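Local coordinates for mediator of RNA polymerase II transcription subunit 18 (Schizosaccharomyces pombe, PDB 3C0T), which forms part of the Mediator complex, the coactivator that conveys signals from gene-specific regulators to the basal RNA polymerase II transcription machinery, at residues L167-H172 with A187-V192. Sequence-based numbering, arbitrary orientation.
Sequences LHVYTH and ANLTKV
Val169 overlaps Leu189 and Val192 with a single methyl, CG1, the centre of the packing of strand 165-173 against helix 179-196 on the outer face of the curled, barrel-like antiparallel sheet of the Med18 fold, a member of the CYTH clan. A short connection leads from strand to helix, and the two segments lie nearly antiparallel, their axes at 156° and 9.0 Å apart at closest approach. No hydrogen bond joins them; the contact is apolar packing centred on three buried side chains.

A beta-branched residue suits the middle of a strand, where its two methyls spread close to the backbone. In Val169, CG1 lies anti to the backbone N (chi1 -175°) and meets the helix. Leu189, one carbon longer, spans the gap from a CA-CB bond that does not aim at the strand: its CG stands anti to the carbonyl carbon (chi1 -78°), and the CD2 branch does the touching, sliding past Val169 in the opposite direction. This same CD2 comes within 4.3 Å of CA of Tyr170, so it covers backbone as well as valine. Leu189 also touches Leu4 of the neighbouring strand 2-10, spreading the helix footing over two strands. Val192, three residues on and on the same side of the helix, points its CA-CB bond toward the strand, so a short branched side chain suffices.

Tyr170 turns to the other side of the strand, where its CD1 sits over the centre of the His168 ring, 3.7 Å above the plane. Thr171 again faces the helix side, and its OG1 is hydrogen-bonded to the backbone O of Asp135. CG1 of Val192 meets CG1 of Val169 tip to tip at 3.9 Å, and CD2 of Leu189 approaches the same Val169 methyl to 3.7 Å.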
ATOM      1  N   LEU A 167      -2.789   2.103   8.808  1.00 43.39           N
ATOM      2  CA  LEU A 167      -1.435   2.369   9.282  1.00 44.87           C
ATOM      3  C   LEU A 167      -0.595   1.166   8.889  1.00 44.42           C
ATOM      4  O   LEU A 167      -0.791   0.075   9.425  1.00 45.67           O
ATOM      5  CB  LEU A 167      -1.403   2.524  10.805  1.00 46.70           C
ATOM      6  CG  LEU A 167      -0.898   3.852  11.385  1.00 50.25           C
ATOM      7  CD1 LEU A 167      -0.622   3.662  12.861  1.00 51.50           C
ATOM      8  CD2 LEU A 167       0.375   4.311  10.701  1.00 48.99           C
ATOM      9  N   HIS A 168       0.337   1.362   7.961  1.00 43.64           N
ATOM     10  CA  HIS A 168       1.196   0.281   7.485  1.00 43.67           C
ATOM     11  C   HIS A 168       2.662   0.577   7.800  1.00 43.67           C
ATOM     12  O   HIS A 168       3.225   1.561   7.314  1.00 43.30           O
ATOM     13  CB  HIS A 168       1.009   0.113   5.972  1.00 44.74           C
ATOM     14  CG  HIS A 168       1.780  -1.027   5.378  1.00 48.36           C
ATOM     15  ND1 HIS A 168       1.784  -1.294   4.025  1.00 49.27           N
ATOM     16  CD2 HIS A 168       2.570  -1.968   5.946  1.00 49.21           C
ATOM     17  CE1 HIS A 168       2.543  -2.349   3.786  1.00 47.15           C
ATOM     18  NE2 HIS A 168       3.033  -2.776   4.934  1.00 48.61           N
ATOM     19  N   VAL A 169       3.272  -0.271   8.624  1.00 42.90           N
ATOM     20  CA  VAL A 169       4.674  -0.099   8.991  1.00 43.34           C
ATOM     21  C   VAL A 169       5.468  -1.214   8.322  1.00 43.96           C
ATOM     22  O   VAL A 169       5.118  -2.391   8.442  1.00 46.40           O
ATOM     23  CB  VAL A 169       4.874  -0.177  10.521  1.00 42.96           C
ATOM     24  CG1 VAL A 169       6.328   0.139  10.872  1.00 40.29           C
ATOM     25  CG2 VAL A 169       3.932   0.807  11.217  1.00 43.96           C
ATOM     26  N   TYR A 170       6.538  -0.854   7.624  1.00 42.25           N
ATOM     27  CA  TYR A 170       7.313  -1.863   6.925  1.00 44.78           C
ATOM     28  C   TYR A 170       8.757  -1.484   6.662  1.00 46.47           C
ATOM     29  O   TYR A 170       9.163  -0.333   6.818  1.00 45.08           O
ATOM     30  CB  TYR A 170       6.659  -2.181   5.572  1.00 44.95           C
ATOM     31  CG  TYR A 170       6.611  -0.991   4.627  1.00 46.66           C
ATOM     32  CD1 TYR A 170       5.600  -0.034   4.723  1.00 47.14           C
ATOM     33  CD2 TYR A 170       7.607  -0.796   3.668  1.00 47.29           C
ATOM     34  CE1 TYR A 170       5.585   1.094   3.890  1.00 47.82           C
ATOM     35  CE2 TYR A 170       7.604   0.326   2.836  1.00 45.55           C
ATOM     36  CZ  TYR A 170       6.591   1.270   2.956  1.00 48.69           C
ATOM     37  OH  TYR A 170       6.606   2.406   2.162  1.00 50.64           O
ATOM     38  N   THR A 171       9.523  -2.492   6.263  1.00 46.26           N
ATOM     39  CA  THR A 171      10.908  -2.316   5.899  1.00 48.45           C
ATOM     40  C   THR A 171      11.217  -3.434   4.914  1.00 50.22           C
ATOM     41  O   THR A 171      10.571  -4.485   4.937  1.00 50.19           O
ATOM     42  CB  THR A 171      11.844  -2.391   7.111  1.00 49.33           C
ATOM     43  OG1 THR A 171      13.165  -2.035   6.687  1.00 51.87           O
ATOM     44  CG2 THR A 171      11.856  -3.787   7.715  1.00 48.96           C
ATOM     45  N   HIS A 172      12.178  -3.199   4.030  1.00 51.65           N
ATOM     46  CA  HIS A 172      12.541  -4.192   3.031  1.00 55.02           C
ATOM     47  C   HIS A 172      13.939  -4.770   3.242  1.00 56.72           C
ATOM     48  O   HIS A 172      14.879  -4.051   3.597  1.00 57.00           O
ATOM     49  CB  HIS A 172      12.475  -3.582   1.629  1.00 53.98           C
ATOM     50  CG  HIS A 172      11.097  -3.193   1.198  1.00 56.82           C
ATOM     51  ND1 HIS A 172      10.070  -4.105   1.068  1.00 57.81           N
ATOM     52  CD2 HIS A 172      10.578  -1.991   0.846  1.00 57.18           C
ATOM     53  CE1 HIS A 172       8.981  -3.482   0.654  1.00 55.72           C
ATOM     54  NE2 HIS A 172       9.262  -2.200   0.512  1.00 55.91           N
ATOM     55  N   ALA A 187      13.713  -6.462  14.552  1.00 48.51           N
ATOM     56  CA  ALA A 187      14.056  -5.717  15.752  1.00 48.30           C
ATOM     57  C   ALA A 187      13.632  -4.262  15.556  1.00 48.08           C
ATOM     58  O   ALA A 187      13.124  -3.624  16.479  1.00 49.45           O
ATOM     59  CB  ALA A 187      15.557  -5.807  16.018  1.00 47.17           C
ATOM     60  N   ASN A 188      13.832  -3.733  14.352  1.00 46.93           N
ATOM     61  CA  ASN A 188      13.435  -2.352  14.086  1.00 46.39           C
ATOM     62  C   ASN A 188      11.912  -2.194  14.126  1.00 45.29           C
ATOM     63  O   ASN A 188      11.400  -1.198  14.635  1.00 42.97           O
ATOM     64  CB  ASN A 188      13.983  -1.875  12.740  1.00 44.41           C
ATOM     65  CG  ASN A 188      15.452  -1.495  12.818  1.00 47.85           C
ATOM     66  OD1 ASN A 188      15.913  -0.962  13.834  1.00 47.22           O
ATOM     67  ND2 ASN A 188      16.191  -1.747  11.742  1.00 44.43           N
ATOM     68  N   LEU A 189      11.194  -3.176  13.595  1.00 44.47           N
ATOM     69  CA  LEU A 189       9.741  -3.122  13.616  1.00 45.85           C
ATOM     70  C   LEU A 189       9.266  -3.135  15.064  1.00 46.17           C
ATOM     71  O   LEU A 189       8.345  -2.398  15.432  1.00 45.79           O
ATOM     72  CB  LEU A 189       9.135  -4.311  12.856  1.00 44.73           C
ATOM     73  CG  LEU A 189       9.156  -4.187  11.328  1.00 46.44           C
ATOM     74  CD1 LEU A 189       8.487  -5.393  10.702  1.00 45.23           C
ATOM     75  CD2 LEU A 189       8.431  -2.919  10.907  1.00 44.76           C
ATOM     76  N   THR A 190       9.909  -3.956  15.891  1.00 45.31           N
ATOM     77  CA  THR A 190       9.535  -4.046  17.298  1.00 45.76           C
ATOM     78  C   THR A 190       9.704  -2.705  18.010  1.00 45.57           C
ATOM     79  O   THR A 190       8.881  -2.332  18.839  1.00 45.05           O
ATOM     80  CB  THR A 190      10.356  -5.132  18.021  1.00 45.53           C
ATOM     81  OG1 THR A 190       9.875  -6.420  17.624  1.00 48.83           O
ATOM     82  CG2 THR A 190      10.233  -5.003  19.530  1.00 43.30           C
ATOM     83  N   LYS A 191      10.770  -1.987  17.682  1.00 45.91           N
ATOM     84  CA  LYS A 191      11.019  -0.689  18.286  1.00 48.81           C
ATOM     85  C   LYS A 191       9.914   0.301  17.887  1.00 50.08           C
ATOM     86  O   LYS A 191       9.383   1.024  18.731  1.00 50.39           O
ATOM     87  CB  LYS A 191      12.375  -0.141  17.827  1.00 50.48           C
ATOM     88  CG  LYS A 191      13.592  -1.014  18.157  1.00 50.85           C
ATOM     89  CD  LYS A 191      14.860  -0.270  17.761  1.00 54.11           C
ATOM     90  CE  LYS A 191      16.131  -1.056  18.045  1.00 54.94           C
ATOM     91  NZ  LYS A 191      16.452  -2.063  17.005  1.00 56.22           N
ATOM     92  N   VAL A 192       9.579   0.338  16.597  1.00 49.23           N
ATOM     93  CA  VAL A 192       8.547   1.242  16.105  1.00 47.19           C
ATOM     94  C   VAL A 192       7.192   0.874  16.711  1.00 47.05           C
ATOM     95  O   VAL A 192       6.406   1.742  17.062  1.00 45.36           O
ATOM     96  CB  VAL A 192       8.464   1.191  14.555  1.00 48.78           C
ATOM     97  CG1 VAL A 192       7.381   2.133  14.043  1.00 47.10           C
ATOM     98  CG2 VAL A 192       9.807   1.566  13.967  1.00 46.38           C
TER